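Local coordinates for protein deoxyribodipyrimidine photo-lyase (Oryza sativa Japonica Group, PDB 3UMV) that uses light to repair DNA, splitting the cyclobutane pyrimidine dimers left by ultraviolet radiation with the help of a bound FAD cofactor, at residues 48-53 with 102-107; 54-59 with 70-75; 95-100 with 111-116. All blocks are in the same frame, centred on the assembly; numbering follows the deposited sequence. Where two conformers were deposited one is given.

Contact 1 of 3, residues 48-53 with 102-107; sequences QRLADN and ADAAAR
Leu50 projects from the loop 48-53 onto the last turn of helix 87-106 and the Arg107 just beyond it, meeting Asp103 and Ala104 on the way. Both pieces belong to the alpha/beta domain of the photolyase/cryptochrome fold, where this loop connects strand 40-44 to helix 54-66. The tight part is built from one methyl: Leu50 CD1 lies 3.8 Å from the backbone N of Ala104. The same Leu50 CD1 is 3.9 Å from Asp103 CB, with the Ala104 methyl a little farther off. CG of Leu50 stands beside its own backbone N (chi1 -55°), which carries the branched end to the helix, where it also packs on Leu100.

The loop itself is firmly pinned. Arg49 grips the carbonyl oxygen of Asp52 side-on with NE and NH2, both nitrogens at 3.1 Å from Asp52 O and approaching from one face of the carbonyl. Asn53 ND2 donates to Arg49 O while its OD1 caps helix 54-66 at Leu56 N; outside the two segments, Glu246 accepts from the backbone N of Leu50 and of Ala51.

Looser packing is found at Arg107, an exposed residue whose extended chain runs back toward the loop. Leu50 CB sits 3.8 Å above its guanidinium plane, displaced from the centre, a van der Waals contact of the flat cation with a CH2 group. In the plane of the guanidinium, a water accepts from Arg107 NH2 at 2.6 Å and returns a weak bond of 2.9 Å to Leu50 O.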
ATOM      1  N   GLN A  48       7.897  -6.010   2.839  1.00 13.83           N
ATOM      2  CA  GLN A  48       8.921  -5.892   3.860  1.00 12.38           C
ATOM      3  C   GLN A  48       8.656  -6.808   5.051  1.00 15.81           C
ATOM      4  O   GLN A  48       8.346  -6.351   6.165  1.00 16.67           O
ATOM      5  CB  GLN A  48       9.056  -4.430   4.270  1.00 13.17           C
ATOM      6  CG  GLN A  48       9.462  -3.556   3.089  1.00 14.67           C
ATOM      7  CD  GLN A  48       9.067  -2.104   3.250  1.00 18.84           C
ATOM      8  OE1 GLN A  48       9.026  -1.573   4.363  1.00 24.15           O
ATOM      9  NE2 GLN A  48       8.785  -1.449   2.131  1.00 20.71           N
ATOM     10  N   ARG A  49       8.784  -8.103   4.780  1.00 17.23           N
ATOM     11  CA  ARG A  49       8.531  -9.175   5.739  1.00 12.41           C
ATOM     12  C   ARG A  49       9.216 -10.452   5.263  1.00 17.22           C
ATOM     13  O   ARG A  49       9.431 -10.650   4.066  1.00 15.78           O
ATOM     14  CB  ARG A  49       7.025  -9.426   5.896  1.00 12.40           C
ATOM     15  CG  ARG A  49       6.384 -10.116   4.693  1.00 11.93           C
ATOM     16  CD  ARG A  49       4.844 -10.201   4.808  1.00 14.62           C
ATOM     17  NE  ARG A  49       4.315 -10.775   3.571  1.00 12.34           N
ATOM     18  CZ  ARG A  49       4.001 -10.075   2.486  1.00 18.16           C
ATOM     19  NH1 ARG A  49       4.082  -8.739   2.484  1.00 13.45           N
ATOM     20  NH2 ARG A  49       3.580 -10.713   1.403  1.00 15.51           N
ATOM     21  N   LEU A  50       9.562 -11.315   6.213  1.00 15.79           N
ATOM     22  CA  LEU A  50      10.142 -12.619   5.891  1.00 17.35           C
ATOM     23  C   LEU A  50       9.067 -13.709   5.842  1.00 20.71           C
ATOM     24  O   LEU A  50       9.192 -14.658   5.076  1.00 21.75           O
ATOM     25  CB  LEU A  50      11.239 -12.988   6.884  1.00 20.00           C
ATOM     26  CG  LEU A  50      12.339 -11.937   6.999  1.00 20.63           C
ATOM     27  CD1 LEU A  50      13.332 -12.300   8.104  1.00 22.37           C
ATOM     28  CD2 LEU A  50      13.034 -11.770   5.650  1.00 17.56           C
ATOM     29  N   ALA A  51       8.001 -13.569   6.631  1.00 18.87           N
ATOM     30  CA  ALA A  51       6.964 -14.589   6.642  1.00 19.74           C
ATOM     31  C   ALA A  51       5.970 -14.355   5.518  1.00 14.95           C
ATOM     32  O   ALA A  51       5.783 -13.222   5.070  1.00 15.70           O
ATOM     33  CB  ALA A  51       6.239 -14.622   7.989  1.00 26.12           C
ATOM     34  N   ASP A  52       5.331 -15.424   5.065  1.00 14.62           N
ATOM     35  CA  ASP A  52       4.216 -15.295   4.120  1.00 13.21           C
ATOM     36  C   ASP A  52       4.570 -14.422   2.904  1.00 14.91           C
ATOM     37  O   ASP A  52       3.756 -13.607   2.444  1.00 13.64           O
ATOM     38  CB  ASP A  52       3.008 -14.681   4.830  1.00 15.74           C
ATOM     39  CG  ASP A  52       2.558 -15.497   6.026  1.00 21.48           C
ATOM     40  OD1 ASP A  52       2.064 -14.897   7.006  1.00 23.92           O
ATOM     41  OD2 ASP A  52       2.699 -16.739   5.982  1.00 20.36           O
ATOM     42  N   ASN A  53       5.762 -14.628   2.359  1.00 15.40           N
ATOM     43  CA  ASN A  53       6.257 -13.783   1.285  1.00 15.81           C
ATOM     44  C   ASN A  53       6.609 -14.640   0.062  1.00 17.58           C
ATOM     45  O   ASN A  53       7.641 -15.296   0.039  1.00 19.68           O
ATOM     46  CB  ASN A  53       7.471 -12.991   1.787  1.00 13.83           C
ATOM     47  CG  ASN A  53       8.012 -12.031   0.744  1.00 16.44           C
ATOM     48  OD1 ASN A  53       7.919 -12.291  -0.450  1.00 16.28           O
ATOM     49  ND2 ASN A  53       8.576 -10.917   1.195  1.00 14.49           N
ATOM     50  N   ALA A 102      16.966  -7.780  12.099  1.00 22.91           N
ATOM     51  CA  ALA A 102      17.259  -8.581  13.286  1.00 21.51           C
ATOM     52  C   ALA A 102      16.744 -10.009  13.128  1.00 23.08           C
ATOM     53  O   ALA A 102      17.428 -10.966  13.466  1.00 25.29           O
ATOM     54  CB  ALA A 102      16.667  -7.936  14.536  1.00 21.47           C
ATOM     55  N   ASP A 103      15.534 -10.150  12.612  1.00 21.75           N
ATOM     56  CA  ASP A 103      15.002 -11.481  12.352  1.00 23.55           C
ATOM     57  C   ASP A 103      15.839 -12.204  11.301  1.00 21.97           C
ATOM     58  O   ASP A 103      16.033 -13.419  11.374  1.00 23.09           O
ATOM     59  CB  ASP A 103      13.543 -11.414  11.914  1.00 23.70           C
ATOM     60  CG  ASP A 103      12.619 -10.944  13.028  1.00 32.08           C
ATOM     61  OD1 ASP A 103      11.476 -10.538  12.728  1.00 32.11           O
ATOM     62  OD2 ASP A 103      13.031 -10.990  14.207  1.00 32.87           O
ATOM     63  N   ALA A 104      16.347 -11.453  10.333  1.00 20.56           N
ATOM     64  CA  ALA A 104      17.123 -12.048   9.257  1.00 25.76           C
ATOM     65  C   ALA A 104      18.415 -12.648   9.800  1.00 25.80           C
ATOM     66  O   ALA A 104      18.763 -13.783   9.483  1.00 25.39           O
ATOM     67  CB  ALA A 104      17.417 -11.020   8.180  1.00 25.95           C
ATOM     68  N   ALA A 105      19.112 -11.884  10.635  1.00 24.54           N
ATOM     69  CA  ALA A 105      20.385 -12.326  11.194  1.00 26.98           C
ATOM     70  C   ALA A 105      20.220 -13.541  12.110  1.00 32.40           C
ATOM     71  O   ALA A 105      21.037 -14.456  12.081  1.00 37.56           O
ATOM     72  CB  ALA A 105      21.068 -11.190  11.928  1.00 22.75           C
ATOM     73  N   ALA A 106      19.167 -13.551  12.921  1.00 29.98           N
ATOM     74  CA  ALA A 106      18.901 -14.701  13.777  1.00 30.50           C
ATOM     75  C   ALA A 106      18.723 -15.969  12.936  1.00 32.19           C
ATOM     76  O   ALA A 106      19.102 -17.063  13.363  1.00 32.24           O
ATOM     77  CB  ALA A 106      17.682 -14.455  14.639  1.00 28.22           C
ATOM     78  N   ARG A 107      18.151 -15.815  11.741  1.00 27.65           N
ATOM     79  CA  ARG A 107      17.978 -16.929  10.803  1.00 32.98           C
ATOM     80  C   ARG A 107      19.204 -17.181   9.934  1.00 35.36           C
ATOM     81  O   ARG A 107      19.179 -18.069   9.080  1.00 36.67           O
ATOM     82  CB  ARG A 107      16.832 -16.654   9.833  1.00 37.13           C
ATOM     83  CG  ARG A 107      15.450 -16.599  10.412  1.00 44.67           C
ATOM     84  CD  ARG A 107      14.471 -16.534   9.259  1.00 50.81           C
ATOM     85  NE  ARG A 107      13.127 -16.150   9.666  1.00 59.81           N
ATOM     86  CZ  ARG A 107      12.049 -16.353   8.917  1.00 66.19           C
ATOM     87  NH1 ARG A 107      10.850 -15.973   9.346  1.00 68.52           N
ATOM     88  NH2 ARG A 107      12.173 -16.948   7.737  1.00 67.60           N
TER
HETATM   89  O   HOH W   1       9.723 -16.878   6.805  1.00 38.19           O

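Contact 2 of 3, residues 54-59 with 70-75. With URE (urea), chain M.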
ATOM      1  N   TRP A  54       5.746 -14.639  -0.953  1.00 14.31           N
ATOM      2  CA  TRP A  54       5.969 -15.522  -2.104  1.00 13.39           C
ATOM      3  C   TRP A  54       7.247 -15.220  -2.865  1.00 17.23           C
ATOM      4  O   TRP A  54       7.816 -16.117  -3.475  1.00 17.38           O
ATOM      5  CB  TRP A  54       4.788 -15.529  -3.078  1.00 14.80           C
ATOM      6  CG  TRP A  54       3.545 -16.195  -2.547  1.00 12.78           C
ATOM      7  CD1 TRP A  54       2.322 -15.612  -2.359  1.00 12.97           C
ATOM      8  CD2 TRP A  54       3.405 -17.562  -2.138  1.00 11.51           C
ATOM      9  NE1 TRP A  54       1.430 -16.531  -1.859  1.00 15.70           N
ATOM     10  CE2 TRP A  54       2.073 -17.729  -1.694  1.00 13.99           C
ATOM     11  CE3 TRP A  54       4.281 -18.650  -2.078  1.00 16.55           C
ATOM     12  CZ2 TRP A  54       1.586 -18.958  -1.228  1.00 17.68           C
ATOM     13  CZ3 TRP A  54       3.799 -19.874  -1.600  1.00 15.65           C
ATOM     14  CH2 TRP A  54       2.460 -20.009  -1.190  1.00 19.13           C
ATOM     15  N   ALA A  55       7.696 -13.968  -2.837  1.00 13.97           N
ATOM     16  CA  ALA A  55       8.888 -13.608  -3.589  1.00 15.16           C
ATOM     17  C   ALA A  55      10.105 -14.222  -2.906  1.00 14.74           C
ATOM     18  O   ALA A  55      10.961 -14.806  -3.559  1.00 17.86           O
ATOM     19  CB  ALA A  55       9.021 -12.100  -3.698  1.00 12.79           C
ATOM     20  N   LEU A  56      10.156 -14.121  -1.579  1.00 16.29           N
ATOM     21  CA  LEU A  56      11.236 -14.725  -0.813  1.00 15.71           C
ATOM     22  C   LEU A  56      11.215 -16.265  -0.940  1.00 18.00           C
ATOM     23  O   LEU A  56      12.252 -16.891  -1.149  1.00 16.34           O
ATOM     24  CB  LEU A  56      11.148 -14.300   0.656  1.00 14.78           C
ATOM     25  CG  LEU A  56      12.180 -14.956   1.576  1.00 15.66           C
ATOM     26  CD1 LEU A  56      13.581 -14.625   1.087  1.00 18.78           C
ATOM     27  CD2 LEU A  56      11.981 -14.517   3.030  1.00 19.17           C
ATOM     28  N   LEU A  57      10.028 -16.859  -0.827  1.00 18.27           N
ATOM     29  CA  LEU A  57       9.856 -18.310  -0.981  1.00 15.15           C
ATOM     30  C   LEU A  57      10.358 -18.778  -2.344  1.00 17.08           C
ATOM     31  O   LEU A  57      11.037 -19.800  -2.448  1.00 16.14           O
ATOM     32  CB  LEU A  57       8.384 -18.700  -0.798  1.00 20.42           C
ATOM     33  CG  LEU A  57       7.873 -18.715   0.643  1.00 24.85           C
ATOM     34  CD1 LEU A  57       6.351 -18.759   0.690  1.00 22.09           C
ATOM     35  CD2 LEU A  57       8.465 -19.898   1.381  1.00 30.21           C
ATOM     36  N   HIS A  58      10.026 -18.026  -3.388  1.00 17.27           N
ATOM     37  CA  HIS A  58      10.492 -18.350  -4.729  1.00 17.48           C
ATOM     38  C   HIS A  58      12.018 -18.297  -4.815  1.00 20.15           C
ATOM     39  O   HIS A  58      12.648 -19.204  -5.351  1.00 18.71           O
ATOM     40  CB  HIS A  58       9.869 -17.414  -5.764  1.00 19.20           C
ATOM     41  CG  HIS A  58      10.226 -17.769  -7.172  1.00 22.56           C
ATOM     42  ND1 HIS A  58      10.885 -16.902  -8.019  1.00 23.59           N
ATOM     43  CD2 HIS A  58      10.038 -18.911  -7.874  1.00 20.23           C
ATOM     44  CE1 HIS A  58      11.074 -17.491  -9.188  1.00 20.03           C
ATOM     45  NE2 HIS A  58      10.569 -18.709  -9.126  1.00 23.26           N
ATOM     46  N   ALA A  59      12.610 -17.237  -4.272  1.00 18.59           N
ATOM     47  CA  ALA A  59      14.064 -17.106  -4.271  1.00 16.21           C
ATOM     48  C   ALA A  59      14.701 -18.294  -3.544  1.00 18.13           C
ATOM     49  O   ALA A  59      15.612 -18.916  -4.064  1.00 20.50           O
ATOM     50  CB  ALA A  59      14.499 -15.771  -3.650  1.00 16.37           C
ATOM     51  N   LEU A  70      21.527 -17.778  -0.561  1.00 20.80           N
ATOM     52  CA  LEU A  70      20.381 -16.878  -0.689  1.00 21.66           C
ATOM     53  C   LEU A  70      20.615 -15.607   0.117  1.00 22.02           C
ATOM     54  O   LEU A  70      21.033 -15.676   1.273  1.00 22.10           O
ATOM     55  CB  LEU A  70      19.128 -17.568  -0.155  1.00 21.11           C
ATOM     56  CG  LEU A  70      17.842 -16.725  -0.099  1.00 23.91           C
ATOM     57  CD1 LEU A  70      17.372 -16.357  -1.486  1.00 20.05           C
ATOM     58  CD2 LEU A  70      16.750 -17.462   0.643  1.00 24.88           C
ATOM     59  N   ALA A  71      20.345 -14.455  -0.493  1.00 22.43           N
ATOM     60  CA  ALA A  71      20.471 -13.168   0.189  1.00 20.19           C
ATOM     61  C   ALA A  71      19.259 -12.282  -0.084  1.00 20.53           C
ATOM     62  O   ALA A  71      18.606 -12.424  -1.119  1.00 20.95           O
ATOM     63  CB  ALA A  71      21.724 -12.450  -0.245  1.00 19.30           C
ATOM     64  N   VAL A  72      18.961 -11.387   0.857  1.00 18.83           N
ATOM     65  CA  VAL A  72      17.921 -10.374   0.674  1.00 16.63           C
ATOM     66  C   VAL A  72      18.601  -9.013   0.556  1.00 17.37           C
ATOM     67  O   VAL A  72      19.571  -8.728   1.271  1.00 20.28           O
ATOM     68  CB  VAL A  72      16.933 -10.341   1.868  1.00 20.35           C
ATOM     69  CG1 VAL A  72      15.928  -9.208   1.692  1.00 19.07           C
ATOM     70  CG2 VAL A  72      16.236 -11.686   2.030  1.00 21.04           C
ATOM     71  N   ALA A  73      18.118  -8.180  -0.359  1.00 13.94           N
ATOM     72  CA  ALA A  73      18.635  -6.824  -0.511  1.00 16.73           C
ATOM     73  C   ALA A  73      17.490  -5.826  -0.548  1.00 17.36           C
ATOM     74  O   ALA A  73      16.477  -6.071  -1.195  1.00 16.89           O
ATOM     75  CB  ALA A  73      19.486  -6.706  -1.785  1.00 18.11           C
ATOM     76  N   PHE A  74      17.641  -4.712   0.170  1.00 15.30           N
ATOM     77  CA  PHE A  74      16.635  -3.653   0.154  1.00 14.61           C
ATOM     78  C   PHE A  74      17.278  -2.344  -0.268  1.00 12.47           C
ATOM     79  O   PHE A  74      18.302  -1.940   0.296  1.00 19.16           O
ATOM     80  CB  PHE A  74      15.999  -3.472   1.531  1.00 18.17           C
ATOM     81  CG  PHE A  74      14.887  -2.469   1.543  1.00 16.08           C
ATOM     82  CD1 PHE A  74      13.573  -2.880   1.352  1.00 17.08           C
ATOM     83  CD2 PHE A  74      15.145  -1.115   1.703  1.00 15.85           C
ATOM     84  CE1 PHE A  74      12.545  -1.958   1.340  1.00 18.23           C
ATOM     85  CE2 PHE A  74      14.117  -0.188   1.695  1.00 17.73           C
ATOM     86  CZ  PHE A  74      12.816  -0.602   1.516  1.00 19.89           C
ATOM     87  N   ALA A  75      16.700  -1.676  -1.258  1.00 13.97           N
ATOM     88  CA  ALA A  75      17.204  -0.354  -1.658  1.00 22.14           C
ATOM     89  C   ALA A  75      16.257   0.752  -1.223  1.00 19.95           C
ATOM     90  O   ALA A  75      15.095   0.781  -1.633  1.00 18.97           O
ATOM     91  CB  ALA A  75      17.423  -0.290  -3.168  1.00 22.51           C
TER
HETATM   92  C   URE M 904      11.834   2.805  -0.618  1.00 21.71           C
HETATM   93  O   URE M 904      12.081   1.747  -1.204  1.00 24.09           O
HETATM   94  N1  URE M 904      12.713   3.773  -0.625  1.00 18.35           N
HETATM   95  N2  URE M 904      10.686   2.995  -0.011  1.00 22.69           N
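Leu56 and Val72 meet at about a right angle, methyl against methyl, Leu56 CD1 lying 4.1 Å from Val72 CG2. Leu56 does not leave its backbone aimed at the strand; its torsions, with CG opposite the backbone N (chi1 176°) and chi2 at 59°, bring CD1 round toward it. The same methyl comes within 4.3 Å of Leu70 CD2 and is shared by both strand residues. One turn farther along the helix, Ala59 and Leu70 point at one another. Here the approach is closer: Leu70 CD1 presses on Ala59 CB at 3.6 Å, and the small alanine lets the leucine end reach the helix backbone, since the same CD1 is 3.9 Å from Ala59 C.

Helix 54-66 and strand 70-75 are the second and third elements of the beta-alpha-beta unit begun by strand 40-44, part of the Rossmann-like sheet of the domain. Their short segments run nearly antiparallel, at 149°, with axes 9.8 Å apart. Strand alternation puts Leu70 and Val72 on the side of the sheet that faces this helix. Leu56 and Ala59 also touch Tyr42 of the neighbouring strand 40-44, and the helix therefore straddles two strands.

Toward the C-terminal end of the strand, Phe74 turns to other partners, Phe111 and Leu113 on strand 111-114. A bound urea approaches the Phe74 ring obliquely, its O 3.7 Å from Phe74 CZ.

Contact 3 of 3, residues 95-100 with 111-116. With URE (urea), chain N.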
ATOM      1  N   ARG A  95      12.091   1.772  10.924  1.00 15.25           N
ATOM      2  CA  ARG A  95      11.991   1.049  12.187  1.00 17.99           C
ATOM      3  C   ARG A  95      11.479  -0.373  11.939  1.00 18.46           C
ATOM      4  O   ARG A  95      11.890  -1.305  12.619  1.00 21.07           O
ATOM      5  CB  ARG A  95      11.107   1.805  13.188  1.00 21.51           C
ATOM      6  CG  ARG A  95      11.615   3.208  13.475  1.00 24.08           C
ATOM      7  CD  ARG A  95      10.928   3.847  14.676  1.00 27.80           C
ATOM      8  NE  ARG A  95      11.274   5.262  14.775  1.00 29.58           N
ATOM      9  CZ  ARG A  95      12.394   5.731  15.322  1.00 30.26           C
ATOM     10  NH1 ARG A  95      13.292   4.904  15.846  1.00 29.49           N
ATOM     11  NH2 ARG A  95      12.617   7.037  15.347  1.00 31.61           N
ATOM     12  N   GLY A  96      10.600  -0.532  10.949  1.00 14.78           N
ATOM     13  CA  GLY A  96      10.168  -1.863  10.531  1.00 15.44           C
ATOM     14  C   GLY A  96      11.296  -2.710   9.957  1.00 21.80           C
ATOM     15  O   GLY A  96      11.406  -3.910  10.249  1.00 20.64           O
ATOM     16  N   LEU A  97      12.150  -2.084   9.148  1.00 22.26           N
ATOM     17  CA  LEU A  97      13.269  -2.779   8.524  1.00 24.61           C
ATOM     18  C   LEU A  97      14.347  -3.138   9.540  1.00 20.62           C
ATOM     19  O   LEU A  97      15.026  -4.147   9.392  1.00 25.65           O
ATOM     20  CB  LEU A  97      13.877  -1.941   7.400  1.00 21.96           C
ATOM     21  CG  LEU A  97      13.277  -1.997   6.001  1.00 28.27           C
ATOM     22  CD1 LEU A  97      14.268  -1.384   5.016  1.00 26.24           C
ATOM     23  CD2 LEU A  97      12.948  -3.430   5.623  1.00 27.48           C
ATOM     24  N   ARG A  98      14.493  -2.317  10.577  1.00 18.99           N
ATOM     25  CA  ARG A  98      15.427  -2.618  11.660  1.00 19.19           C
ATOM     26  C   ARG A  98      15.058  -3.943  12.336  1.00 21.36           C
ATOM     27  O   ARG A  98      15.931  -4.760  12.638  1.00 22.96           O
ATOM     28  CB  ARG A  98      15.438  -1.475  12.681  1.00 20.12           C
ATOM     29  CG  ARG A  98      16.249  -1.739  13.927  1.00 24.64           C
ATOM     30  CD  ARG A  98      16.193  -0.528  14.837  1.00 25.73           C
ATOM     31  NE  ARG A  98      17.382  -0.420  15.663  1.00 26.88           N
ATOM     32  CZ  ARG A  98      17.709   0.689  16.310  1.00 26.25           C
ATOM     33  NH1 ARG A  98      18.815   0.741  17.047  1.00 31.33           N
ATOM     34  NH2 ARG A  98      16.918   1.751  16.203  1.00 27.57           N
ATOM     35  N   ARG A  99      13.763  -4.136  12.573  0.50 19.28           N
ATOM     36  CA  ARG A  99      13.245  -5.371  13.153  0.50 18.06           C
ATOM     37  C   ARG A  99      13.475  -6.548  12.214  0.50 19.32           C
ATOM     38  O   ARG A  99      13.925  -7.618  12.630  0.50 19.29           O
ATOM     39  CB  ARG A  99      11.747  -5.230  13.447  0.50 16.88           C
ATOM     40  CG  ARG A  99      11.405  -4.236  14.552  0.50 18.70           C
ATOM     41  CD  ARG A  99      12.037  -4.650  15.872  0.50 24.36           C
ATOM     42  NE  ARG A  99      11.749  -6.047  16.179  0.50 30.70           N
ATOM     43  CZ  ARG A  99      10.717  -6.463  16.906  0.50 34.96           C
ATOM     44  NH1 ARG A  99       9.863  -5.587  17.415  0.50 35.98           N
ATOM     45  NH2 ARG A  99      10.543  -7.759  17.122  0.50 38.00           N
ATOM     46  N   LEU A 100      13.159  -6.344  10.940  1.00 18.73           N
ATOM     47  CA  LEU A 100      13.335  -7.383   9.925  1.00 17.66           C
ATOM     48  C   LEU A 100      14.797  -7.824   9.803  1.00 22.27           C
ATOM     49  O   LEU A 100      15.100  -9.018   9.701  1.00 22.52           O
ATOM     50  CB  LEU A 100      12.795  -6.894   8.573  1.00 17.51           C
ATOM     51  CG  LEU A 100      12.786  -7.890   7.409  1.00 20.41           C
ATOM     52  CD1 LEU A 100      11.686  -7.577   6.398  1.00 21.41           C
ATOM     53  CD2 LEU A 100      14.129  -7.887   6.723  1.00 22.61           C
ATOM     54  N   PHE A 111      21.110  -9.752   5.030  1.00 21.08           N
ATOM     55  CA  PHE A 111      20.246  -8.652   4.606  1.00 20.88           C
ATOM     56  C   PHE A 111      21.123  -7.475   4.200  1.00 19.47           C
ATOM     57  O   PHE A 111      21.775  -6.866   5.044  1.00 22.30           O
ATOM     58  CB  PHE A 111      19.294  -8.252   5.743  1.00 18.12           C
ATOM     59  CG  PHE A 111      18.365  -7.104   5.408  1.00 19.04           C
ATOM     60  CD1 PHE A 111      17.246  -7.299   4.610  1.00 18.69           C
ATOM     61  CD2 PHE A 111      18.601  -5.839   5.922  1.00 23.39           C
ATOM     62  CE1 PHE A 111      16.377  -6.231   4.318  1.00 19.07           C
ATOM     63  CE2 PHE A 111      17.747  -4.779   5.631  1.00 19.93           C
ATOM     64  CZ  PHE A 111      16.631  -4.982   4.826  1.00 17.91           C
ATOM     65  N   PHE A 112      21.135  -7.159   2.906  1.00 19.97           N
ATOM     66  CA  PHE A 112      21.879  -6.009   2.395  1.00 21.81           C
ATOM     67  C   PHE A 112      20.995  -4.762   2.352  1.00 21.86           C
ATOM     68  O   PHE A 112      19.959  -4.753   1.688  1.00 26.46           O
ATOM     69  CB  PHE A 112      22.393  -6.287   0.982  1.00 18.18           C
ATOM     70  CG  PHE A 112      23.460  -7.347   0.919  1.00 22.43           C
ATOM     71  CD1 PHE A 112      24.799  -7.004   0.937  1.00 23.36           C
ATOM     72  CD2 PHE A 112      23.117  -8.685   0.838  1.00 23.68           C
ATOM     73  CE1 PHE A 112      25.786  -7.980   0.876  1.00 23.87           C
ATOM     74  CE2 PHE A 112      24.102  -9.675   0.777  1.00 23.10           C
ATOM     75  CZ  PHE A 112      25.437  -9.320   0.796  1.00 22.22           C
ATOM     76  N   LEU A 113      21.409  -3.716   3.060  1.00 21.07           N
ATOM     77  CA  LEU A 113      20.705  -2.441   3.034  1.00 22.29           C
ATOM     78  C   LEU A 113      21.472  -1.411   2.216  1.00 23.33           C
ATOM     79  O   LEU A 113      22.625  -1.104   2.519  1.00 27.62           O
ATOM     80  CB  LEU A 113      20.497  -1.909   4.450  1.00 21.30           C
ATOM     81  CG  LEU A 113      19.714  -0.594   4.461  1.00 24.69           C
ATOM     82  CD1 LEU A 113      18.345  -0.795   3.854  1.00 24.75           C
ATOM     83  CD2 LEU A 113      19.600  -0.036   5.877  1.00 28.63           C
ATOM     84  N   PHE A 114      20.821  -0.875   1.186  1.00 19.77           N
ATOM     85  CA  PHE A 114      21.440   0.119   0.309  1.00 21.63           C
ATOM     86  C   PHE A 114      20.688   1.449   0.389  1.00 23.51           C
ATOM     87  O   PHE A 114      19.493   1.513   0.090  1.00 21.97           O
ATOM     88  CB  PHE A 114      21.450  -0.387  -1.135  1.00 21.53           C
ATOM     89  CG  PHE A 114      22.311  -1.608  -1.350  1.00 24.05           C
ATOM     90  CD1 PHE A 114      21.755  -2.804  -1.780  1.00 19.51           C
ATOM     91  CD2 PHE A 114      23.673  -1.559  -1.120  1.00 27.28           C
ATOM     92  CE1 PHE A 114      22.550  -3.925  -1.990  1.00 21.07           C
ATOM     93  CE2 PHE A 114      24.474  -2.678  -1.319  1.00 27.59           C
ATOM     94  CZ  PHE A 114      23.914  -3.862  -1.749  1.00 26.13           C
ATOM     95  N   THR A 115      21.369   2.513   0.802  1.00 24.22           N
ATOM     96  CA  THR A 115      20.695   3.802   0.924  1.00 29.93           C
ATOM     97  C   THR A 115      20.980   4.772  -0.232  1.00 34.59           C
ATOM     98  O   THR A 115      20.511   5.911  -0.231  1.00 35.06           O
ATOM     99  CB  THR A 115      20.970   4.461   2.292  1.00 30.57           C
ATOM    100  OG1 THR A 115      22.379   4.494   2.545  1.00 37.03           O
ATOM    101  CG2 THR A 115      20.293   3.657   3.391  1.00 29.55           C
ATOM    102  N   GLY A 116      21.721   4.301  -1.228  1.00 32.39           N
ATOM    103  CA  GLY A 116      22.062   5.123  -2.378  1.00 37.98           C
ATOM    104  C   GLY A 116      21.053   5.043  -3.510  1.00 39.08           C
ATOM    105  O   GLY A 116      20.995   5.931  -4.355  1.00 44.90           O
TER
HETATM  106  C   URE N 905      26.092  -3.253   1.779  1.00 33.24           C
HETATM  107  O   URE N 905      25.690  -3.990   2.664  1.00 28.10           O
HETATM  108  N1  URE N 905      25.518  -2.093   1.591  1.00 33.15           N
HETATM  109  N2  URE N 905      27.086  -3.629   1.013  1.00 34.60           N
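Leu113 O accepts a hydrogen bond from N1 of a bound urea, 3.2 Å long with an N-H...O angle of 153°, while the side chain of Leu113 points toward the helix. Its CD1 meets Leu97 CD1 at 4.3 Å. Phe111 takes the larger share: Leu100 CD2 approaches the ring obliquely, 3.7 Å from Phe111 CE1, and Leu97 CD2 reaches Phe111 CZ at 4.1 Å. Both leucines cross the Phe111 side chain at about a right angle. With CG opposite the backbone N (chi1 179°), Phe111 extends its ring to these two methyls.

Helix 87-106 is the crossover between strands 70-75 and 111-114 of a beta-alpha-beta unit; its segment 95-100 runs at 154° to strand 111-114, nearly antiparallel. Phe112 and Phe114 lie on the other side of the strand, beside the urea and against helix 120-127; urea N1 packs close to Phe114 CE2, at 3.1 Å. An alanine replacing Phe114 would probably leave the urea without one wall and open a gap against Leu124 and Ile121. Between helix and strand the contact is wholly apolar, so its hold rests on side-chain fit, while Arg95, Arg98 and Arg99 pair with acids outside.

Overall arrangement
Along the chain, the loop 48-53 opens contact 1 and runs straight into helix 54-66, after which the chain returns as strand 70-75 to close the short loop of contact 2. Helix 87-106 follows; its segment 95-100 opens contact 3 before its C-terminal end and the residue after it (102-107) close contact 1, and strand 111-114 then closes contact 3. Contact 2 thus lies wholly within the span of contact 1, contacts 1 and 3 cross, and contacts 2 and 3 stand in series. Contacts 2 and 3 set two helices against neighbouring strands of one sheet, joined by Val72 and Phe74 pairing with Phe112; Leu100 packing on the 48-53 backbone ties contact 3 to contact 1.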